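Local coordinates for protein argonaute (Marinitoga piezophila, PDB 5I4A) that cleaves single-stranded DNA targets complementary to a short 5'-hydroxyl guide RNA, using divalent metal ions, preferably manganese, at residues A[154-160]-A[205-211]; A[98-104]-A[243-249]. Numbering follows the deposited sequence.

How the contacts relate
Both contacts belong to the PAZ lobe and involve linker L1, one at each of its ends. Contact 2 brings the end of the N-terminal domain and the start of L1 (98-104) against linker L2 (243-249); contact 1 pairs the end of L1 and the first PAZ residues (154-160) with 205-211, which holds the last PAZ strand, 207-211. In sequence contact 1 falls wholly between the two segments of contact 2. The centres lie about 23 Å apart and the nearest atoms about 10 Å, so they do not touch. Contact 1 touches guide RNA, with Y207 OH weakly hydrogen-bonded to U21 of chain B, whereas contact 2 stays about 9 Å from the nucleic acid at its nearest atom. Both lie away from the catalytic residues of the PIWI domain.

Contact 1. Residues A[154-160]-A[205-211]; sequences FLSKEPA and ENYLFNF. With nucleotides of chain B.
Strand 154-156 runs antiparallel to strand 207-211, their short axes 140° apart in direction and 4.6 Å at closest approach. F154 O accepts from F211 N (2.8 Å, 164°); a water joins F154 N (3.0 Å) to F211 O (2.8 Å). L155 and N210 form a non-hydrogen-bonded antiparallel pair, CA atoms 4.7 Å apart; L155, rotamer mt, sets CD1 4.2 Å from L208 CD1. S156 N donates to F209 O (2.9 Å). With chi1 p, S156 OG accepts from F209 N (3.0 Å) and donates to E158 O (2.7 Å), so a side-chain acceptor stands in as the backbone turns off at K157 (phi/psi -66/-30). P159 CA makes a CA-H...O contact with Y207 O (3.3 Å), which also accepts from A160 N (3.0 Å); A160 CB lies 3.6 Å from F209 CE2. The pairing joins the end of linker L1 and the first PAZ residues to the last PAZ strand. The Y207 side chain ends away from 154-160, its OH accepting a weak hydrogen bond from N3 of U21 of chain B (3.3 Å). Three cross-segment hydrogen bonds are backbone-to-backbone and one uses S156 OG; strand 169-172 bonds the other edge, so main-chain groups tie strand 207-211 along both edges.

Contact 2. Residues A[98-104]-A[243-249]; sequences LFLDNDF and TLGFLNK
Segment 243-249 leaves a helix at L244 and coils into a 3-10 turn over 245-249, with L247 N bonded to L244 O (2.8 Å) and N248 N to G245 O (2.7 Å). It packs against the C-terminal end of a helix, 98-101, closed by a Schellman motif: F104 N to F99 O and D103 N to L100 O, both 3.0 Å, with D103 at positive phi (67/24). No hydrogen bond crosses the interface, which buries 431 Å².

T243 brings CG2 to 4.3 Å from F104 CZ, at that ring's edge. L244, rotamer mt, places CD2 3.6 Å from F99 CE1 and 4.0 Å from F104 CZ. F246 (chi1 54°, p) is the central wedge, its CA 7.0 Å from that of L98. Its edge meets the face of F99 in a T-shaped pair (centroids 5.1 Å, planes 84°) and the face of F104 in an offset edge-to-face pair (5.8 Å, 65°). Over one face of F246 lies N102: CB makes a CH-pi contact 4.3 Å from the centroid, and ND2 sits 3.2 Å from F246 CG while donating to L98 O (2.6 Å). L98 CB touches F246 CD1 (3.8 Å); L247 CD2 lies 4.2 Å from both L98 CD1 and F99 CE2, and extended K249 brings NZ 3.7 Å from L98 CD2.

The three-phenylalanine cluster joins the end of the N-terminal domain's helix 84-101 and the first residue of linker L1 to linker L2, within the PAZ lobe. From strand 111-120, F112 stacks on F99 and touches F104; from strand 127-140, I135 packs on F99, and Y133 on T243 and L244.

Contact 1. Residues A[154-160]-A[205-211]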
loop_
_atom_site.group_PDB
_atom_site.type_symbol
_atom_site.label_atom_id
_atom_site.label_comp_id
_atom_site.label_asym_id
_atom_site.label_seq_id
_atom_site.Cartn_x
_atom_site.Cartn_y
_atom_site.Cartn_z
ATOM N N PHE A 154 -20.583 -0.720 2.609
ATOM C CA PHE A 154 -21.560 -0.484 3.662
ATOM C C PHE A 154 -21.879 1.003 3.697
ATOM O O PHE A 154 -21.004 1.825 3.992
ATOM C CB PHE A 154 -21.033 -0.987 5.005
ATOM C CG PHE A 154 -20.628 -2.434 4.978
ATOM C CD1 PHE A 154 -21.573 -3.433 5.149
ATOM C CD2 PHE A 154 -19.312 -2.796 4.749
ATOM C CE1 PHE A 154 -21.206 -4.765 5.110
ATOM C CE2 PHE A 154 -18.942 -4.127 4.708
ATOM C CZ PHE A 154 -19.889 -5.112 4.887
ATOM N N LEU A 155 -23.125 1.341 3.376
ATOM C CA LEU A 155 -23.562 2.721 3.253
ATOM C C LEU A 155 -24.796 2.949 4.111
ATOM O O LEU A 155 -25.555 2.018 4.398
ATOM C CB LEU A 155 -23.883 3.081 1.795
ATOM C CG LEU A 155 -22.784 2.900 0.747
ATOM C CD1 LEU A 155 -23.370 3.028 -0.649
ATOM C CD2 LEU A 155 -21.668 3.911 0.951
ATOM N N SER A 156 -24.991 4.201 4.516
ATOM C CA SER A 156 -26.202 4.562 5.235
ATOM C C SER A 156 -27.414 4.386 4.330
ATOM O O SER A 156 -27.377 4.715 3.141
ATOM C CB SER A 156 -26.121 6.006 5.733
ATOM O OG SER A 156 -26.097 6.918 4.650
ATOM N N LYS A 157 -28.493 3.850 4.904
ATOM C CA LYS A 157 -29.714 3.631 4.136
ATOM C C LYS A 157 -30.346 4.948 3.699
ATOM O O LYS A 157 -30.986 5.007 2.643
ATOM C CB LYS A 157 -30.698 2.807 4.966
ATOM C CG LYS A 157 -32.014 2.490 4.278
ATOM C CD LYS A 157 -32.897 1.660 5.194
ATOM C CE LYS A 157 -34.242 1.364 4.554
ATOM N NZ LYS A 157 -35.079 0.509 5.441
ATOM N N GLU A 158 -30.170 6.002 4.484
ATOM C CA GLU A 158 -30.742 7.309 4.223
ATOM C C GLU A 158 -29.635 8.314 3.932
ATOM O O GLU A 158 -28.485 8.119 4.345
ATOM C CB GLU A 158 -31.571 7.783 5.425
ATOM C CG GLU A 158 -32.535 6.735 5.969
ATOM C CD GLU A 158 -33.809 6.621 5.150
ATOM O OE1 GLU A 158 -34.601 7.588 5.146
ATOM O OE2 GLU A 158 -34.022 5.567 4.513
ATOM N N PRO A 159 -29.940 9.390 3.207
ATOM C CA PRO A 159 -28.945 10.448 2.999
ATOM C C PRO A 159 -28.435 11.004 4.322
ATOM O O PRO A 159 -29.072 10.876 5.371
ATOM C CB PRO A 159 -29.717 11.508 2.208
ATOM C CG PRO A 159 -30.731 10.720 1.455
ATOM C CD PRO A 159 -31.145 9.606 2.388
ATOM N N ALA A 160 -27.262 11.644 4.246
ATOM C CA ALA A 160 -26.515 12.038 5.438
ATOM C C ALA A 160 -27.369 12.839 6.415
ATOM O O ALA A 160 -27.368 12.573 7.622
ATOM C CB ALA A 160 -25.277 12.838 5.028
ATOM N N GLU A 205 -28.871 15.327 -0.495
ATOM C CA GLU A 205 -29.479 14.018 -0.694
ATOM C C GLU A 205 -28.625 13.092 -1.549
ATOM O O GLU A 205 -28.862 11.880 -1.548
ATOM C CB GLU A 205 -30.864 14.170 -1.333
ATOM C CG GLU A 205 -30.848 14.526 -2.816
ATOM C CD GLU A 205 -30.949 16.018 -3.072
ATOM O OE1 GLU A 205 -30.796 16.802 -2.112
ATOM O OE2 GLU A 205 -31.179 16.409 -4.238
ATOM N N ASN A 206 -27.643 13.627 -2.271
ATOM C CA ASN A 206 -26.734 12.816 -3.068
ATOM C C ASN A 206 -25.582 12.243 -2.251
ATOM O O ASN A 206 -24.675 11.629 -2.825
ATOM C CB ASN A 206 -26.178 13.634 -4.238
ATOM C CG ASN A 206 -27.205 13.860 -5.330
ATOM O OD1 ASN A 206 -28.259 13.228 -5.345
ATOM N ND2 ASN A 206 -26.895 14.758 -6.258
ATOM N N TYR A 207 -25.597 12.422 -0.935
ATOM C CA TYR A 207 -24.500 12.006 -0.074
ATOM C C TYR A 207 -24.978 10.932 0.890
ATOM O O TYR A 207 -25.992 11.108 1.573
ATOM C CB TYR A 207 -23.926 13.199 0.693
ATOM C CG TYR A 207 -23.205 14.179 -0.201
ATOM C CD1 TYR A 207 -23.911 15.018 -1.050
ATOM C CD2 TYR A 207 -21.818 14.259 -0.206
ATOM C CE1 TYR A 207 -23.263 15.900 -1.878
ATOM C CE2 TYR A 207 -21.159 15.153 -1.030
ATOM C CZ TYR A 207 -21.890 15.973 -1.861
ATOM O OH TYR A 207 -21.253 16.866 -2.689
ATOM N N LEU A 208 -24.247 9.823 0.934
ATOM C CA LEU A 208 -24.488 8.747 1.877
ATOM C C LEU A 208 -23.250 8.560 2.742
ATOM O O LEU A 208 -22.133 8.889 2.332
ATOM C CB LEU A 208 -24.823 7.434 1.160
ATOM C CG LEU A 208 -26.068 7.433 0.273
ATOM C CD1 LEU A 208 -26.266 6.068 -0.365
ATOM C CD2 LEU A 208 -27.292 7.834 1.077
ATOM N N PHE A 209 -23.454 8.033 3.944
ATOM C CA PHE A 209 -22.339 7.727 4.827
ATOM C C PHE A 209 -21.711 6.400 4.427
ATOM O O PHE A 209 -22.417 5.412 4.205
ATOM C CB PHE A 209 -22.800 7.681 6.283
ATOM C CG PHE A 209 -22.883 9.031 6.929
ATOM C CD1 PHE A 209 -21.730 9.709 7.282
ATOM C CD2 PHE A 209 -24.107 9.622 7.183
ATOM C CE1 PHE A 209 -21.796 10.951 7.879
ATOM C CE2 PHE A 209 -24.179 10.866 7.777
ATOM C CZ PHE A 209 -23.021 11.532 8.122
ATOM N N ASN A 210 -20.386 6.382 4.330
ATOM C CA ASN A 210 -19.639 5.178 3.994
ATOM C C ASN A 210 -18.984 4.633 5.257
ATOM O O ASN A 210 -18.294 5.368 5.972
ATOM C CB ASN A 210 -18.583 5.476 2.930
ATOM C CG ASN A 210 -17.879 4.228 2.441
ATOM O OD1 ASN A 210 -18.467 3.147 2.396
ATOM N ND2 ASN A 210 -16.610 4.370 2.076
ATOM N N PHE A 211 -19.206 3.351 5.532
ATOM C CA PHE A 211 -18.741 2.720 6.760
ATOM C C PHE A 211 -17.612 1.753 6.438
ATOM O O PHE A 211 -17.805 0.792 5.684
ATOM C CB PHE A 211 -19.888 2.002 7.470
ATOM C CG PHE A 211 -20.991 2.918 7.897
ATOM C CD1 PHE A 211 -20.866 3.680 9.046
ATOM C CD2 PHE A 211 -22.148 3.029 7.147
ATOM C CE1 PHE A 211 -21.878 4.532 9.442
ATOM C CE2 PHE A 211 -23.164 3.879 7.538
ATOM C CZ PHE A 211 -23.029 4.631 8.688
ATOM P P U B 21 -24.575 19.285 -11.848
ATOM O OP1 U B 21 -25.852 19.964 -11.483
ATOM O OP2 U B 21 -24.406 18.847 -13.252
ATOM O "O5'" U B 21 -23.289 20.173 -11.503
ATOM C "C5'" U B 21 -23.340 21.229 -10.537
ATOM C "C4'" U B 21 -23.881 20.725 -9.218
ATOM O "O4'" U B 21 -22.818 20.095 -8.457
ATOM C "C3'" U B 21 -24.565 21.731 -8.275
ATOM O "O3'" U B 21 -25.937 21.394 -8.063
ATOM C "C2'" U B 21 -23.824 21.572 -6.937
ATOM O "O2'" U B 21 -24.681 21.537 -5.812
ATOM C "C1'" U B 21 -23.086 20.243 -7.088
ATOM N N1 U B 21 -21.832 20.216 -6.314
ATOM C C2 U B 21 -21.918 19.729 -5.017
ATOM O O2 U B 21 -22.926 19.303 -4.519
ATOM N N3 U B 21 -20.780 19.726 -4.272
ATOM C C4 U B 21 -19.556 20.174 -4.689
ATOM O O4 U B 21 -18.611 20.109 -3.908
ATOM C C5 U B 21 -19.512 20.681 -6.029
ATOM C C6 U B 21 -20.627 20.693 -6.782
HETATM O O HOH W 1 -17.815 0.504 2.891
#

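Contact 2. Residues A[98-104]-A[243-249]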
loop_
_atom_site.group_PDB
_atom_site.type_symbol
_atom_site.label_atom_id
_atom_site.label_comp_id
_atom_site.label_asym_id
_atom_site.label_seq_id
_atom_site.Cartn_x
_atom_site.Cartn_y
_atom_site.Cartn_z
ATOM N N LEU A 98 -21.998 0.391 -18.944
ATOM C CA LEU A 98 -22.858 -0.777 -18.777
ATOM C C LEU A 98 -23.303 -0.930 -17.327
ATOM O O LEU A 98 -24.481 -1.187 -17.052
ATOM C CB LEU A 98 -22.135 -2.032 -19.260
ATOM C CG LEU A 98 -21.941 -2.149 -20.772
ATOM C CD1 LEU A 98 -21.202 -3.431 -21.120
ATOM C CD2 LEU A 98 -23.280 -2.087 -21.488
ATOM N N PHE A 99 -22.369 -0.780 -16.383
ATOM C CA PHE A 99 -22.725 -0.831 -14.969
ATOM C C PHE A 99 -23.714 0.274 -14.614
ATOM O O PHE A 99 -24.732 0.025 -13.958
ATOM C CB PHE A 99 -21.468 -0.719 -14.104
ATOM C CG PHE A 99 -20.772 -2.031 -13.858
ATOM C CD1 PHE A 99 -21.188 -2.869 -12.836
ATOM C CD2 PHE A 99 -19.693 -2.415 -14.636
ATOM C CE1 PHE A 99 -20.546 -4.070 -12.599
ATOM C CE2 PHE A 99 -19.047 -3.616 -14.406
ATOM C CZ PHE A 99 -19.475 -4.445 -13.386
ATOM N N LEU A 100 -23.425 1.508 -15.038
ATOM C CA LEU A 100 -24.328 2.617 -14.749
ATOM C C LEU A 100 -25.677 2.419 -15.431
ATOM O O LEU A 100 -26.721 2.772 -14.870
ATOM C CB LEU A 100 -23.697 3.941 -15.179
ATOM C CG LEU A 100 -22.498 4.453 -14.373
ATOM C CD1 LEU A 100 -21.998 5.773 -14.941
ATOM C CD2 LEU A 100 -22.855 4.607 -12.904
ATOM N N ASP A 101 -25.678 1.857 -16.645
ATOM C CA ASP A 101 -26.934 1.570 -17.331
ATOM C C ASP A 101 -27.762 0.527 -16.596
ATOM O O ASP A 101 -28.985 0.489 -16.767
ATOM C CB ASP A 101 -26.673 1.096 -18.762
ATOM C CG ASP A 101 -26.287 2.230 -19.693
ATOM O OD1 ASP A 101 -26.385 3.403 -19.281
ATOM O OD2 ASP A 101 -25.899 1.944 -20.845
ATOM N N ASN A 102 -27.128 -0.328 -15.797
ATOM C CA ASN A 102 -27.840 -1.287 -14.967
ATOM C C ASN A 102 -27.979 -0.804 -13.530
ATOM O O ASN A 102 -28.150 -1.619 -12.617
ATOM C CB ASN A 102 -27.153 -2.651 -15.030
ATOM C CG ASN A 102 -27.293 -3.305 -16.394
ATOM O OD1 ASN A 102 -28.215 -4.088 -16.630
ATOM N ND2 ASN A 102 -26.383 -2.977 -17.304
ATOM N N ASP A 103 -27.897 0.511 -13.321
ATOM C CA ASP A 103 -28.188 1.186 -12.059
ATOM C C ASP A 103 -27.202 0.841 -10.949
ATOM O O ASP A 103 -27.534 0.963 -9.765
ATOM C CB ASP A 103 -29.622 0.908 -11.597
ATOM C CG ASP A 103 -30.372 2.178 -11.244
ATOM O OD1 ASP A 103 -30.705 2.953 -12.166
ATOM O OD2 ASP A 103 -30.625 2.405 -10.043
ATOM N N PHE A 104 -25.992 0.416 -11.299
ATOM C CA PHE A 104 -24.921 0.347 -10.318
ATOM C C PHE A 104 -24.410 1.749 -10.016
ATOM O O PHE A 104 -24.399 2.628 -10.882
ATOM C CB PHE A 104 -23.768 -0.516 -10.829
ATOM C CG PHE A 104 -24.022 -1.995 -10.747
ATOM C CD1 PHE A 104 -24.989 -2.593 -11.539
ATOM C CD2 PHE A 104 -23.274 -2.792 -9.895
ATOM C CE1 PHE A 104 -25.220 -3.956 -11.469
ATOM C CE2 PHE A 104 -23.498 -4.157 -9.821
ATOM C CZ PHE A 104 -24.473 -4.739 -10.609
ATOM N N THR A 243 -25.562 -11.905 -12.025
ATOM C CA THR A 243 -25.654 -10.514 -11.589
ATOM C C THR A 243 -25.011 -9.569 -12.599
ATOM O O THR A 243 -25.511 -8.463 -12.831
ATOM C CB THR A 243 -25.007 -10.356 -10.211
ATOM O OG1 THR A 243 -25.675 -11.208 -9.272
ATOM C CG2 THR A 243 -25.099 -8.915 -9.727
ATOM N N LEU A 244 -23.908 -9.988 -13.218
ATOM C CA LEU A 244 -23.205 -9.172 -14.200
ATOM C C LEU A 244 -23.483 -9.619 -15.631
ATOM O O LEU A 244 -22.631 -9.445 -16.508
ATOM C CB LEU A 244 -21.703 -9.190 -13.921
ATOM C CG LEU A 244 -21.271 -8.740 -12.527
ATOM C CD1 LEU A 244 -19.757 -8.724 -12.421
ATOM C CD2 LEU A 244 -21.853 -7.372 -12.200
ATOM N N GLY A 245 -24.671 -10.178 -15.882
ATOM C CA GLY A 245 -24.962 -10.739 -17.192
ATOM C C GLY A 245 -24.787 -9.749 -18.327
ATOM O O GLY A 245 -24.364 -10.119 -19.425
ATOM N N PHE A 246 -25.098 -8.475 -18.077
ATOM C CA PHE A 246 -24.934 -7.448 -19.102
ATOM C C PHE A 246 -23.506 -7.377 -19.634
ATOM O O PHE A 246 -23.288 -6.841 -20.725
ATOM C CB PHE A 246 -25.354 -6.082 -18.554
ATOM C CG PHE A 246 -24.657 -5.698 -17.278
ATOM C CD1 PHE A 246 -23.425 -5.065 -17.307
ATOM C CD2 PHE A 246 -25.239 -5.965 -16.050
ATOM C CE1 PHE A 246 -22.785 -4.710 -16.136
ATOM C CE2 PHE A 246 -24.604 -5.611 -14.875
ATOM C CZ PHE A 246 -23.377 -4.984 -14.918
ATOM N N LEU A 247 -22.532 -7.907 -18.891
ATOM C CA LEU A 247 -21.163 -7.980 -19.387
ATOM C C LEU A 247 -20.975 -9.056 -20.448
ATOM O O LEU A 247 -19.873 -9.167 -20.995
ATOM C CB LEU A 247 -20.189 -8.232 -18.234
ATOM C CG LEU A 247 -20.000 -7.115 -17.203
ATOM C CD1 LEU A 247 -18.852 -7.457 -16.267
ATOM C CD2 LEU A 247 -19.759 -5.778 -17.887
ATOM N N ASN A 248 -22.012 -9.844 -20.755
ATOM C CA ASN A 248 -21.909 -10.815 -21.839
ATOM C C ASN A 248 -21.537 -10.153 -23.157
ATOM O O ASN A 248 -21.057 -10.834 -24.071
ATOM C CB ASN A 248 -23.225 -11.585 -22.000
ATOM C CG ASN A 248 -24.266 -10.820 -22.810
ATOM O OD1 ASN A 248 -24.362 -9.594 -22.731
ATOM N ND2 ASN A 248 -25.050 -11.548 -23.597
ATOM N N LYS A 249 -21.748 -8.840 -23.268
ATOM C CA LYS A 249 -21.383 -8.116 -24.478
ATOM C C LYS A 249 -19.901 -8.271 -24.801
ATOM O O LYS A 249 -19.526 -8.395 -25.973
ATOM C CB LYS A 249 -21.751 -6.637 -24.325
ATOM C CG LYS A 249 -23.245 -6.355 -24.439
ATOM C CD LYS A 249 -23.586 -4.898 -24.149
ATOM C CE LYS A 249 -24.962 -4.549 -24.700
ATOM N NZ LYS A 249 -25.521 -3.307 -24.099
#